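Bifunctional protein FolD (Thermus thermophilus, PDB 6V6Y) probably oxidises 5,10-methylenetetrahydrofolate with NADP+ and then hydrolyses the methenyl product to 10-formyltetrahydrofolate. Local coordinates at residues Y16-A21 / V142-K147; I35-D40 / E73-R78; D51-A56 / M264-T269; A81-E86 / E108-L113. One frame throughout, in Å; residues are numbered along the deposited sequence.

Interaction 1: Y16-A21 / V142-K147; sequences YEEIRA and VVRLLK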
loop_
_atom_site.group_PDB
_atom_site.type_symbol
_atom_site.label_atom_id
_atom_site.label_comp_id
_atom_site.label_asym_id
_atom_site.label_seq_id
_atom_site.Cartn_x
_atom_site.Cartn_y
_atom_site.Cartn_z
ATOM N N TYR A 16 4.383 10.471 25.098
ATOM C CA TYR A 16 3.423 10.992 26.067
ATOM C C TYR A 16 3.814 12.385 26.531
ATOM O O TYR A 16 2.946 13.240 26.736
ATOM C CB TYR A 16 3.323 10.044 27.257
ATOM C CG TYR A 16 2.617 8.743 26.939
ATOM C CD1 TYR A 16 1.530 8.704 26.065
ATOM C CD2 TYR A 16 3.045 7.548 27.505
ATOM C CE1 TYR A 16 0.891 7.506 25.775
ATOM C CE2 TYR A 16 2.410 6.354 27.224
ATOM C CZ TYR A 16 1.335 6.341 26.363
ATOM O OH TYR A 16 0.714 5.148 26.102
ATOM N N GLU A 17 5.114 12.623 26.715
ATOM C CA GLU A 17 5.611 13.958 27.027
ATOM C C GLU A 17 5.247 14.945 25.922
ATOM O O GLU A 17 4.785 16.061 26.201
ATOM C CB GLU A 17 7.124 13.896 27.235
ATOM C CG GLU A 17 7.667 14.598 28.476
ATOM C CD GLU A 17 6.833 14.378 29.730
ATOM O OE1 GLU A 17 6.609 13.204 30.111
ATOM O OE2 GLU A 17 6.413 15.390 30.335
ATOM N N GLU A 18 5.433 14.547 24.655
ATOM C CA GLU A 18 5.012 15.394 23.536
ATOM C C GLU A 18 3.519 15.693 23.585
ATOM O O GLU A 18 3.090 16.819 23.290
ATOM C CB GLU A 18 5.368 14.741 22.199
ATOM C CG GLU A 18 6.805 15.018 21.761
ATOM C CD GLU A 18 7.357 14.028 20.743
ATOM O OE1 GLU A 18 8.577 13.753 20.797
ATOM O OE2 GLU A 18 6.581 13.534 19.890
ATOM N N ILE A 19 2.707 14.695 23.945
ATOM C CA ILE A 19 1.258 14.889 23.962
ATOM C C ILE A 19 0.864 15.848 25.086
ATOM O O ILE A 19 0.114 16.806 24.867
ATOM C CB ILE A 19 0.533 13.535 24.081
ATOM C CG1 ILE A 19 0.665 12.727 22.777
ATOM C CG2 ILE A 19 -0.949 13.739 24.459
ATOM C CD1 ILE A 19 0.168 11.280 22.898
ATOM N N ARG A 20 1.373 15.613 26.302
ATOM C CA ARG A 20 1.023 16.487 27.422
ATOM C C ARG A 20 1.387 17.936 27.115
ATOM O O ARG A 20 0.606 18.855 27.393
ATOM C CB ARG A 20 1.709 16.009 28.707
ATOM C CG ARG A 20 1.315 14.601 29.120
ATOM C CD ARG A 20 1.885 14.212 30.468
ATOM N NE ARG A 20 3.119 13.432 30.375
ATOM C CZ ARG A 20 3.191 12.114 30.573
ATOM N NH1 ARG A 20 2.094 11.417 30.854
ATOM N NH2 ARG A 20 4.357 11.486 30.489
ATOM N N ALA A 21 2.556 18.150 26.501
ATOM C CA ALA A 21 2.987 19.502 26.162
ATOM C C ALA A 21 2.008 20.170 25.218
ATOM O O ALA A 21 1.678 21.350 25.385
ATOM C CB ALA A 21 4.381 19.472 25.535
ATOM N N VAL A 142 6.279 1.110 15.604
ATOM C CA VAL A 142 7.523 0.445 15.234
ATOM C C VAL A 142 8.492 1.442 14.611
ATOM O O VAL A 142 9.663 1.513 14.993
ATOM C CB VAL A 142 7.218 -0.734 14.301
ATOM C CG1 VAL A 142 8.466 -1.213 13.612
ATOM C CG2 VAL A 142 6.519 -1.841 15.123
ATOM N N VAL A 143 8.016 2.254 13.667
ATOM C CA VAL A 143 8.880 3.269 13.064
ATOM C C VAL A 143 9.406 4.224 14.137
ATOM O O VAL A 143 10.616 4.459 14.251
ATOM C CB VAL A 143 8.132 4.022 11.944
ATOM C CG1 VAL A 143 8.983 5.161 11.420
ATOM C CG2 VAL A 143 7.780 3.077 10.786
ATOM N N ARG A 144 8.501 4.768 14.962
ATOM C CA ARG A 144 8.922 5.716 15.992
ATOM C C ARG A 144 9.913 5.085 16.957
ATOM O O ARG A 144 10.919 5.709 17.322
ATOM C CB ARG A 144 7.707 6.251 16.747
ATOM C CG ARG A 144 8.064 7.033 18.006
ATOM C CD ARG A 144 8.046 8.530 17.769
ATOM N NE ARG A 144 8.610 9.254 18.904
ATOM C CZ ARG A 144 8.219 10.463 19.294
ATOM N NH1 ARG A 144 7.242 11.091 18.639
ATOM N NH2 ARG A 144 8.799 11.042 20.349
ATOM N N LEU A 145 9.664 3.837 17.360
ATOM C CA LEU A 145 10.594 3.158 18.256
ATOM C C LEU A 145 11.991 3.084 17.648
ATOM O O LEU A 145 12.985 3.387 18.324
ATOM C CB LEU A 145 10.074 1.766 18.609
ATOM C CG LEU A 145 10.925 0.952 19.596
ATOM C CD1 LEU A 145 10.031 0.102 20.463
ATOM C CD2 LEU A 145 11.936 0.057 18.856
ATOM N N LEU A 146 12.091 2.680 16.369
ATOM C CA LEU A 146 13.408 2.572 15.740
ATOM C C LEU A 146 14.098 3.929 15.668
ATOM O O LEU A 146 15.303 4.040 15.933
ATOM C CB LEU A 146 13.295 1.964 14.343
ATOM C CG LEU A 146 12.837 0.504 14.276
ATOM C CD1 LEU A 146 12.229 0.157 12.886
ATOM C CD2 LEU A 146 13.978 -0.437 14.604
ATOM N N LYS A 147 13.356 4.971 15.298
ATOM C CA LYS A 147 13.961 6.295 15.243
ATOM C C LYS A 147 14.317 6.799 16.634
ATOM O O LYS A 147 15.310 7.517 16.793
ATOM C CB LYS A 147 13.027 7.279 14.542
ATOM C CG LYS A 147 12.924 7.055 13.018
ATOM C CD LYS A 147 11.828 7.901 12.410
ATOM C CE LYS A 147 12.376 8.941 11.437
ATOM N NZ LYS A 147 11.226 9.607 10.736
#
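Glu18 and Arg144 reach for each other from opposite directions and meet at their charged ends. The grip is end-on and two-pronged. Arg144 NH2 gives a hydrogen bond to Glu18 OE1 at 2.8 Å. Arg144 NH1 gives a second to Glu18 OE2, also at 2.8 Å. Each carboxylate oxygen thus has its own nitrogen, and the pair is a salt bridge. Relative to the guanidinium, the carboxylate sits at the edge, close to the plane. Relative to the carboxylate, the fit is less even. The planes of the two groups are turned 34° from each other. NH1 comes to OE2 on the syn side, while NH2 meets OE1 from above the carboxylate plane, 39° out of it. Two bonds at once should limit how freely either group turns.

The side chains span the gap in different ways. Glu18 is extended beyond CG, which lies anti to the carbonyl carbon. Arg144 starts with CG anti to its backbone N (chi1 169°), bends at the next bond, and then runs out to the carboxylate. The two backbones stay well apart, so this contact is made by the polar ends alone.

Nearby, Tyr16 and Arg144 both touch helix 257-276, Tyr16 at Val262 and Ala263, Arg144 at Met260. Lys147, one turn on from Arg144, pairs with Glu178. The contact lies at the surface, away from the bound NADP. It is a bidentate interhelical salt bridge, tying helix 8-24 of the catalytic domain to helix 137-148 of the NADP-binding Rossmann domain.

Interaction 2: I35-D40 / E73-R78; sequences IRLGED and EALLER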
loop_
_atom_site.group_PDB
_atom_site.type_symbol
_atom_site.label_atom_id
_atom_site.label_comp_id
_atom_site.label_asym_id
_atom_site.label_seq_id
_atom_site.Cartn_x
_atom_site.Cartn_y
_atom_site.Cartn_z
ATOM N N ILE A 35 -15.426 1.076 21.013
ATOM C CA ILE A 35 -16.567 0.174 20.922
ATOM C C ILE A 35 -16.065 -1.258 21.026
ATOM O O ILE A 35 -15.123 -1.641 20.320
ATOM C CB ILE A 35 -17.333 0.373 19.601
ATOM C CG1 ILE A 35 -17.953 1.770 19.530
ATOM C CG2 ILE A 35 -18.388 -0.705 19.435
ATOM C CD1 ILE A 35 -18.556 2.094 18.159
ATOM N N ARG A 36 -16.704 -2.054 21.882
ATOM C CA ARG A 36 -16.403 -3.476 21.995
ATOM C C ARG A 36 -17.707 -4.263 21.996
ATOM O O ARG A 36 -18.656 -3.902 22.705
ATOM C CB ARG A 36 -15.594 -3.790 23.262
ATOM C CG ARG A 36 -15.744 -5.233 23.724
ATOM C CD ARG A 36 -14.704 -5.651 24.763
ATOM N NE ARG A 36 -14.806 -4.914 26.026
ATOM C CZ ARG A 36 -15.569 -5.258 27.068
ATOM N NH1 ARG A 36 -16.346 -6.332 27.031
ATOM N NH2 ARG A 36 -15.555 -4.516 28.169
ATOM N N LEU A 37 -17.761 -5.319 21.186
ATOM C CA LEU A 37 -18.864 -6.270 21.197
ATOM C C LEU A 37 -18.405 -7.534 21.915
ATOM O O LEU A 37 -17.304 -8.026 21.658
ATOM C CB LEU A 37 -19.329 -6.592 19.773
ATOM C CG LEU A 37 -20.430 -5.670 19.227
ATOM C CD1 LEU A 37 -19.900 -4.253 18.976
ATOM C CD2 LEU A 37 -21.087 -6.223 17.964
ATOM N N GLY A 38 -19.228 -8.037 22.841
ATOM C CA GLY A 38 -18.914 -9.294 23.502
ATOM C C GLY A 38 -17.868 -9.147 24.588
ATOM O O GLY A 38 -17.492 -8.041 24.986
ATOM N N GLU A 39 -17.361 -10.294 25.047
ATOM C CA GLU A 39 -16.526 -10.355 26.242
ATOM C C GLU A 39 -15.244 -11.163 26.011
ATOM O O GLU A 39 -14.766 -11.862 26.912
ATOM C CB GLU A 39 -17.318 -10.931 27.419
ATOM C CG GLU A 39 -18.524 -10.076 27.869
ATOM C CD GLU A 39 -18.120 -8.691 28.392
ATOM O OE1 GLU A 39 -17.174 -8.601 29.206
ATOM O OE2 GLU A 39 -18.747 -7.686 27.989
ATOM N N ASP A 40 -14.646 -11.068 24.825
ATOM C CA ASP A 40 -13.393 -11.784 24.584
ATOM C C ASP A 40 -12.325 -11.290 25.560
ATOM O O ASP A 40 -12.064 -10.078 25.628
ATOM C CB ASP A 40 -12.913 -11.609 23.138
ATOM C CG ASP A 40 -11.481 -12.125 22.926
ATOM O OD1 ASP A 40 -11.167 -13.236 23.401
ATOM O OD2 ASP A 40 -10.665 -11.413 22.291
ATOM N N GLU A 73 -26.409 -3.809 11.810
ATOM C CA GLU A 73 -27.159 -2.600 11.500
ATOM C C GLU A 73 -27.158 -1.637 12.682
ATOM O O GLU A 73 -27.094 -0.417 12.495
ATOM C CB GLU A 73 -28.598 -2.959 11.096
ATOM C CG GLU A 73 -28.755 -4.043 9.995
ATOM C CD GLU A 73 -28.173 -5.443 10.341
ATOM O OE1 GLU A 73 -27.841 -5.714 11.526
ATOM O OE2 GLU A 73 -28.031 -6.275 9.411
ATOM N N ALA A 74 -27.239 -2.167 13.907
ATOM C CA ALA A 74 -27.144 -1.313 15.089
ATOM C C ALA A 74 -25.734 -0.738 15.254
ATOM O O ALA A 74 -25.584 0.450 15.565
ATOM C CB ALA A 74 -27.566 -2.092 16.337
ATOM N N LEU A 75 -24.693 -1.558 15.046
ATOM C CA LEU A 75 -23.319 -1.048 15.079
ATOM C C LEU A 75 -23.128 0.106 14.110
ATOM O O LEU A 75 -22.560 1.146 14.468
ATOM C CB LEU A 75 -22.324 -2.155 14.751
ATOM C CG LEU A 75 -21.290 -2.595 15.784
ATOM C CD1 LEU A 75 -20.251 -3.476 15.112
ATOM C CD2 LEU A 75 -20.616 -1.414 16.491
ATOM N N LEU A 76 -23.589 -0.063 12.865
ATOM C CA LEU A 76 -23.420 0.987 11.868
ATOM C C LEU A 76 -24.202 2.237 12.242
ATOM O O LEU A 76 -23.741 3.361 12.001
ATOM C CB LEU A 76 -23.856 0.485 10.485
ATOM C CG LEU A 76 -23.002 -0.616 9.863
ATOM C CD1 LEU A 76 -23.681 -1.216 8.635
ATOM C CD2 LEU A 76 -21.629 -0.074 9.521
ATOM N N GLU A 77 -25.400 2.069 12.807
ATOM C CA GLU A 77 -26.148 3.223 13.304
ATOM C C GLU A 77 -25.363 3.952 14.396
ATOM O O GLU A 77 -25.235 5.186 14.373
ATOM C CB GLU A 77 -27.514 2.772 13.820
ATOM C CG GLU A 77 -28.572 3.869 13.872
ATOM C CD GLU A 77 -29.854 3.406 14.562
ATOM O OE1 GLU A 77 -30.407 4.193 15.367
ATOM O OE2 GLU A 77 -30.301 2.260 14.297
ATOM N N ARG A 78 -24.816 3.202 15.356
ATOM C CA ARG A 78 -24.071 3.841 16.436
ATOM C C ARG A 78 -22.883 4.622 15.895
ATOM O O ARG A 78 -22.665 5.780 16.280
ATOM C CB ARG A 78 -23.603 2.813 17.452
ATOM C CG ARG A 78 -22.882 3.449 18.635
ATOM C CD ARG A 78 -23.683 4.637 19.207
ATOM N NE ARG A 78 -23.081 5.203 20.421
ATOM C CZ ARG A 78 -23.483 6.348 20.975
ATOM N NH1 ARG A 78 -24.476 7.030 20.418
ATOM N NH2 ARG A 78 -22.899 6.815 22.075
#
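Leu75 pushes its two methyl groups from helix 72-84 onto the side chains of Ile35 and Leu37 on strand 31-37. Its CD2 touches both of them. Leu75 CD2 lies 3.8 Å from Ile35 CG2, and the same CD2 is 3.8 Å from Leu37 CD1. The other branch works on Leu37 alone: Leu75 CD1 is 4.0 Å from Leu37 CD2. Leu37 and Leu75 meet tip to tip. Ile35 and Leu75 instead slide past each other in opposite directions. Ile35 offers CG2, the branch that lies anti to its backbone N. All three side chains are buried, and the contact is wholly apolar. Leu70, Ile101 and Val106 close round Leu75 as well. An alanine in place of Leu75 would probably open a gap between helix and strand and leave Ile35 CG2 and both Leu37 methyls without this partner.

Residues alternate along the strand, so Arg36 points away from helix 72-84. It touches Val44 and Val47 of helix 41-57. Its NH1 bonds to Gly38 O at 2.9 Å, in the carbonyl plane. The same NH1 also makes a salt bridge with Glu39 OE2, though that hydrogen bond is weak. These bonds probably help to brace the turn after the strand. Asp40 then stands at the N-cap of helix 41-57.

Strand 31-37 is the middle strand of a three-stranded parallel sheet, between 60-66 and 90-93. Helix 72-84 is the connection from 60-66 to 90-93, and it passes over the middle strand here. This is the helix-on-sheet packing of a beta-alpha-beta crossover in the catalytic domain.

Interaction 3: D51-A56 / M264-T269; sequences DKRARA and MLMGNT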
loop_
_atom_site.group_PDB
_atom_site.type_symbol
_atom_site.label_atom_id
_atom_site.label_comp_id
_atom_site.label_asym_id
_atom_site.label_seq_id
_atom_site.Cartn_x
_atom_site.Cartn_y
_atom_site.Cartn_z
ATOM N N ASP A 51 -8.276 2.649 27.303
ATOM C CA ASP A 51 -9.065 3.589 28.094
ATOM C C ASP A 51 -8.252 4.160 29.261
ATOM O O ASP A 51 -8.206 5.380 29.466
ATOM C CB ASP A 51 -10.319 2.880 28.600
ATOM C CG ASP A 51 -11.254 3.810 29.346
ATOM O OD1 ASP A 51 -11.525 4.931 28.856
ATOM O OD2 ASP A 51 -11.733 3.397 30.412
ATOM N N LYS A 52 -7.594 3.287 30.027
ATOM C CA LYS A 52 -6.807 3.723 31.177
ATOM C C LYS A 52 -5.746 4.747 30.784
ATOM O O LYS A 52 -5.521 5.733 31.497
ATOM C CB LYS A 52 -6.150 2.514 31.839
ATOM C CG LYS A 52 -5.100 2.891 32.868
ATOM C CD LYS A 52 -4.717 1.703 33.764
ATOM C CE LYS A 52 -3.609 2.094 34.738
ATOM N NZ LYS A 52 -2.799 0.907 35.152
ATOM N N ARG A 53 -5.089 4.538 29.653
ATOM C CA ARG A 53 -4.041 5.472 29.268
ATOM C C ARG A 53 -4.623 6.775 28.725
ATOM O O ARG A 53 -4.092 7.862 28.992
ATOM C CB ARG A 53 -3.119 4.823 28.241
ATOM C CG ARG A 53 -2.254 5.862 27.573
ATOM C CD ARG A 53 -1.255 6.450 28.609
ATOM N NE ARG A 53 -0.322 5.443 29.114
ATOM C CZ ARG A 53 0.653 5.686 29.992
ATOM N NH1 ARG A 53 0.830 6.917 30.474
ATOM N NH2 ARG A 53 1.462 4.698 30.382
ATOM N N ALA A 54 -5.695 6.690 27.939
ATOM C CA ALA A 54 -6.338 7.911 27.486
ATOM C C ALA A 54 -6.774 8.763 28.677
ATOM O O ALA A 54 -6.569 9.984 28.694
ATOM C CB ALA A 54 -7.529 7.571 26.586
ATOM N N ARG A 55 -7.357 8.134 29.693
ATOM C CA ARG A 55 -7.816 8.904 30.845
ATOM C C ARG A 55 -6.632 9.468 31.615
ATOM O O ARG A 55 -6.635 10.647 31.983
ATOM C CB ARG A 55 -8.719 8.034 31.722
ATOM C CG ARG A 55 -10.112 7.893 31.127
ATOM C CD ARG A 55 -10.890 6.714 31.694
ATOM N NE ARG A 55 -12.159 7.217 32.194
ATOM C CZ ARG A 55 -13.337 6.628 32.066
ATOM N NH1 ARG A 55 -13.462 5.476 31.434
ATOM N NH2 ARG A 55 -14.398 7.216 32.575
ATOM N N ALA A 56 -5.571 8.670 31.782
ATOM C CA ALA A 56 -4.367 9.170 32.441
ATOM C C ALA A 56 -3.799 10.390 31.732
ATOM O O ALA A 56 -3.233 11.275 32.382
ATOM C CB ALA A 56 -3.316 8.065 32.529
ATOM N N MET A 264 0.913 5.556 20.249
ATOM C CA MET A 264 0.579 6.168 18.971
ATOM C C MET A 264 -0.921 6.229 18.741
ATOM O O MET A 264 -1.377 7.067 17.956
ATOM C CB MET A 264 1.267 5.425 17.815
ATOM C CG MET A 264 2.756 5.209 18.025
ATOM S SD MET A 264 3.689 6.726 18.248
ATOM C CE MET A 264 3.320 7.583 16.759
ATOM N N LEU A 265 -1.699 5.367 19.403
ATOM C CA LEU A 265 -3.146 5.551 19.398
ATOM C C LEU A 265 -3.531 6.847 20.113
ATOM O O LEU A 265 -4.392 7.598 19.636
ATOM C CB LEU A 265 -3.831 4.345 20.042
ATOM C CG LEU A 265 -5.316 4.537 20.355
ATOM C CD1 LEU A 265 -6.135 4.747 19.072
ATOM C CD2 LEU A 265 -5.842 3.363 21.168
ATOM N N MET A 266 -2.895 7.138 21.250
ATOM C CA MET A 266 -3.149 8.420 21.904
ATOM C C MET A 266 -2.732 9.565 20.991
ATOM O O MET A 266 -3.431 10.584 20.895
ATOM C CB MET A 266 -2.412 8.498 23.251
ATOM C CG MET A 266 -2.830 7.403 24.213
ATOM S SD MET A 266 -4.604 7.459 24.330
ATOM C CE MET A 266 -4.983 5.739 24.515
ATOM N N GLY A 267 -1.608 9.396 20.281
ATOM C CA GLY A 267 -1.167 10.428 19.359
ATOM C C GLY A 267 -2.088 10.575 18.161
ATOM O O GLY A 267 -2.292 11.681 17.652
ATOM N N ASN A 268 -2.663 9.469 17.692
ATOM C CA ASN A 268 -3.614 9.577 16.589
ATOM C C ASN A 268 -4.910 10.234 17.050
ATOM O O ASN A 268 -5.621 10.849 16.241
ATOM C CB ASN A 268 -3.921 8.200 15.999
ATOM C CG ASN A 268 -3.032 7.832 14.819
ATOM O OD1 ASN A 268 -2.148 8.587 14.404
ATOM N ND2 ASN A 268 -3.279 6.645 14.261
ATOM N N THR A 269 -5.242 10.091 18.339
ATOM C CA THR A 269 -6.469 10.693 18.853
ATOM C C THR A 269 -6.352 12.217 18.876
ATOM O O THR A 269 -7.247 12.927 18.406
ATOM C CB THR A 269 -6.787 10.132 20.238
ATOM O OG1 THR A 269 -7.029 8.729 20.127
ATOM C CG2 THR A 269 -8.039 10.790 20.822
#
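Met266 lays its thioether against the backbone and methyl of Ala54. Its SD is 3.7 Å from Ala54 CB and 3.6 Å from Ala54 CA. Its CE comes within 3.6 Å of Ala54 N. Met266 CG rests 3.7 Å from Arg53 CG, so the arginine contributes its aliphatic part. The small Ala54 lets the helices come near: the CA atoms of Ala54 and Met266 are 6.4 Å apart. A glycine in place of Met266 would probably leave Ala54 CB and Arg53 CG without this partner and open a gap between the helices.

Met266 bends at chi2 (-53°) and again at chi3, which brings SD to CA and CB of Ala54 and CE to its N. Arg53 CG is anti to the backbone N, which puts it on Met266 CG; the chain crosses the methionine obliquely and bends away beyond that. Tyr16 touches both side chains, and Ile19 packs on Met266.

Further out, polar bonds steady each helix. Leu265 O takes Thr269 OG1 at 2.9 Å and Thr269 N from opposite faces of its plane. On the far side of helix 41-57, Arg55 NH1 bonds to the syn lone pair of Asp51 OD2. Tyr59 OH bonds to Met266 O.

Helix 257-276 meets helix 41-57 here, helix 8-24 adds Tyr16, and Ser61 of strand 60-66 touches Ala54, while helix 257-276 also packs on helix 137-148.

Interaction 4: A81-E86 / E108-L113; sequences ALNADE and EAIHPL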
loop_
_atom_site.group_PDB
_atom_site.type_symbol
_atom_site.label_atom_id
_atom_site.label_comp_id
_atom_site.label_asym_id
_atom_site.label_seq_id
_atom_site.Cartn_x
_atom_site.Cartn_y
_atom_site.Cartn_z
ATOM N N ALA A 81 -24.013 7.783 14.350
ATOM C CA ALA A 81 -24.290 8.729 15.429
ATOM C C ALA A 81 -23.003 9.354 15.955
ATOM O O ALA A 81 -22.938 10.571 16.163
ATOM C CB ALA A 81 -25.043 8.023 16.555
ATOM N N LEU A 82 -21.954 8.535 16.158
ATOM C CA LEU A 82 -20.686 9.067 16.655
ATOM C C LEU A 82 -19.958 9.898 15.599
ATOM O O LEU A 82 -19.262 10.861 15.949
ATOM C CB LEU A 82 -19.791 7.928 17.147
ATOM C CG LEU A 82 -20.292 7.072 18.304
ATOM C CD1 LEU A 82 -19.308 5.942 18.621
ATOM C CD2 LEU A 82 -20.546 7.937 19.542
ATOM N N ASN A 83 -20.085 9.541 14.313
ATOM C CA ASN A 83 -19.510 10.375 13.254
ATOM C C ASN A 83 -20.066 11.788 13.305
ATOM O O ASN A 83 -19.326 12.766 13.133
ATOM C CB ASN A 83 -19.788 9.778 11.871
ATOM C CG ASN A 83 -18.876 8.616 11.526
ATOM O OD1 ASN A 83 -17.759 8.483 12.055
ATOM N ND2 ASN A 83 -19.354 7.756 10.633
ATOM N N ALA A 84 -21.376 11.919 13.532
ATOM C CA ALA A 84 -22.004 13.236 13.574
ATOM C C ALA A 84 -21.830 13.940 14.917
ATOM O O ALA A 84 -21.963 15.171 14.975
ATOM C CB ALA A 84 -23.493 13.114 13.240
ATOM N N ASP A 85 -21.526 13.205 15.987
ATOM C CA ASP A 85 -21.329 13.811 17.303
ATOM C C ASP A 85 -20.062 14.655 17.275
ATOM O O ASP A 85 -18.941 14.138 17.363
ATOM C CB ASP A 85 -21.257 12.740 18.383
ATOM C CG ASP A 85 -21.278 13.325 19.790
ATOM O OD1 ASP A 85 -20.802 14.472 20.000
ATOM O OD2 ASP A 85 -21.759 12.608 20.693
ATOM N N GLU A 86 -20.247 15.973 17.193
ATOM C CA GLU A 86 -19.127 16.900 17.089
ATOM C C GLU A 86 -18.257 16.928 18.339
ATOM O O GLU A 86 -17.227 17.612 18.332
ATOM C CB GLU A 86 -19.640 18.314 16.781
ATOM C CG GLU A 86 -19.522 18.726 15.311
ATOM C CD GLU A 86 -19.994 20.156 15.068
ATOM O OE1 GLU A 86 -20.231 20.888 16.063
ATOM O OE2 GLU A 86 -20.131 20.550 13.885
ATOM N N GLU A 108 -15.126 0.755 7.284
ATOM C CA GLU A 108 -15.381 1.776 6.267
ATOM C C GLU A 108 -16.487 2.748 6.672
ATOM O O GLU A 108 -16.586 3.833 6.082
ATOM C CB GLU A 108 -15.731 1.120 4.928
ATOM C CG GLU A 108 -14.567 0.324 4.320
ATOM C CD GLU A 108 -14.771 0.006 2.840
ATOM O OE1 GLU A 108 -15.818 0.400 2.275
ATOM O OE2 GLU A 108 -13.884 -0.643 2.241
ATOM N N ALA A 109 -17.310 2.393 7.666
ATOM C CA ALA A 109 -18.334 3.314 8.161
ATOM C C ALA A 109 -17.761 4.418 9.036
ATOM O O ALA A 109 -18.373 5.484 9.143
ATOM C CB ALA A 109 -19.403 2.560 8.948
ATOM N N ILE A 110 -16.603 4.201 9.662
ATOM C CA ILE A 110 -16.036 5.223 10.530
ATOM C C ILE A 110 -15.567 6.390 9.680
ATOM O O ILE A 110 -14.942 6.195 8.633
ATOM C CB ILE A 110 -14.864 4.659 11.348
ATOM C CG1 ILE A 110 -15.282 3.397 12.105
ATOM C CG2 ILE A 110 -14.303 5.738 12.262
ATOM C CD1 ILE A 110 -14.110 2.583 12.618
ATOM N N HIS A 111 -15.860 7.610 10.116
ATOM C CA HIS A 111 -15.413 8.758 9.342
ATOM C C HIS A 111 -13.887 8.827 9.334
ATOM O O HIS A 111 -13.255 8.718 10.399
ATOM C CB HIS A 111 -15.976 10.073 9.869
ATOM C CG HIS A 111 -15.747 11.210 8.927
ATOM N ND1 HIS A 111 -14.610 11.989 8.965
ATOM C CD2 HIS A 111 -16.470 11.648 7.864
ATOM C CE1 HIS A 111 -14.662 12.885 7.993
ATOM N NE2 HIS A 111 -15.778 12.696 7.307
ATOM N N PRO A 112 -13.262 9.037 8.173
ATOM C CA PRO A 112 -11.792 8.975 8.109
ATOM C C PRO A 112 -11.099 9.944 9.041
ATOM O O PRO A 112 -9.976 9.669 9.487
ATOM C CB PRO A 112 -11.495 9.297 6.634
ATOM C CG PRO A 112 -12.782 9.032 5.911
ATOM C CD PRO A 112 -13.868 9.350 6.862
ATOM N N LEU A 113 -11.733 11.065 9.372
ATOM C CA LEU A 113 -11.086 12.023 10.258
ATOM C C LEU A 113 -11.148 11.610 11.721
ATOM O O LEU A 113 -10.498 12.248 12.556
ATOM C CB LEU A 113 -11.718 13.407 10.090
ATOM C CG LEU A 113 -11.561 14.077 8.720
ATOM C CD1 LEU A 113 -12.006 15.528 8.801
ATOM C CD2 LEU A 113 -10.131 13.979 8.222
#
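Asn83, at the end of helix 72-84, clasps the backbone of Ala109 and His111, as a side-chain amide that bridges two backbone groups. This lies in the alpha/beta catalytic domain, beside strand 90-93.

Two hydrogen bonds carry the contact. Asn83 ND2 gives one to Ala109 O at 2.9 Å, with the acceptor nearly in the amide plane. Asn83 OD1 accepts one from His111 N, also at 2.9 Å. This donor stands above the carbonyl plane, 37° out of it, so the two bonds are not alike. Together they use both ends of the amide and should fix its flip. The first torsion of Asn83 (chi1 -78°) points the amide at the Ala109-His111 backbone.

Van der Waals contact adds to this. Asn83 OD1 also lies 3.2 Å from His111 CB, beside the N-H it accepts from, and the amide and imidazole planes are 73° apart. Apolar contacts lie around the pair: Ala109 and Ile110 pack on Ile79 of helix 72-84, and Ile110 also on Ile91 and Val93.

Further bonds and charges surround the pair. Lys114 NZ bonds to the backbone oxygens of Leu82, Asn83 and Asp85, where helix 72-84 ends. Glu108 pairs with Arg126 of the second subunit.

The His111 ring is held within its own segment. Pro112 CD sits 3.3 Å above the ring plane, over its centre, and His111 ND1 accepts a hydrogen bond from Leu113 N at 3.0 Å.

Overall arrangement
The four contacts fall into two pairs. Interactions 1 and 3 have centres 12 Å apart and touch: Tyr16 and Ile19 pack on Met266. Both join the catalytic domain to the NADP-binding domain. Interactions 2 and 4 have centres 14 Å apart, share helix 72-84 and stay inside the catalytic domain. They also touch, through Leu76 on Ala109 and Ile35 on Leu82. Interactions 1 and 2 are far apart, with centres 31 Å from each other. Along the chain, interactions 2 and 4 follow in series, both nested within interaction 1, while interactions 1 and 3 cross. One pair thus lies within the catalytic domain, packing helix 72-84 on its surroundings, and the other connects the two domains.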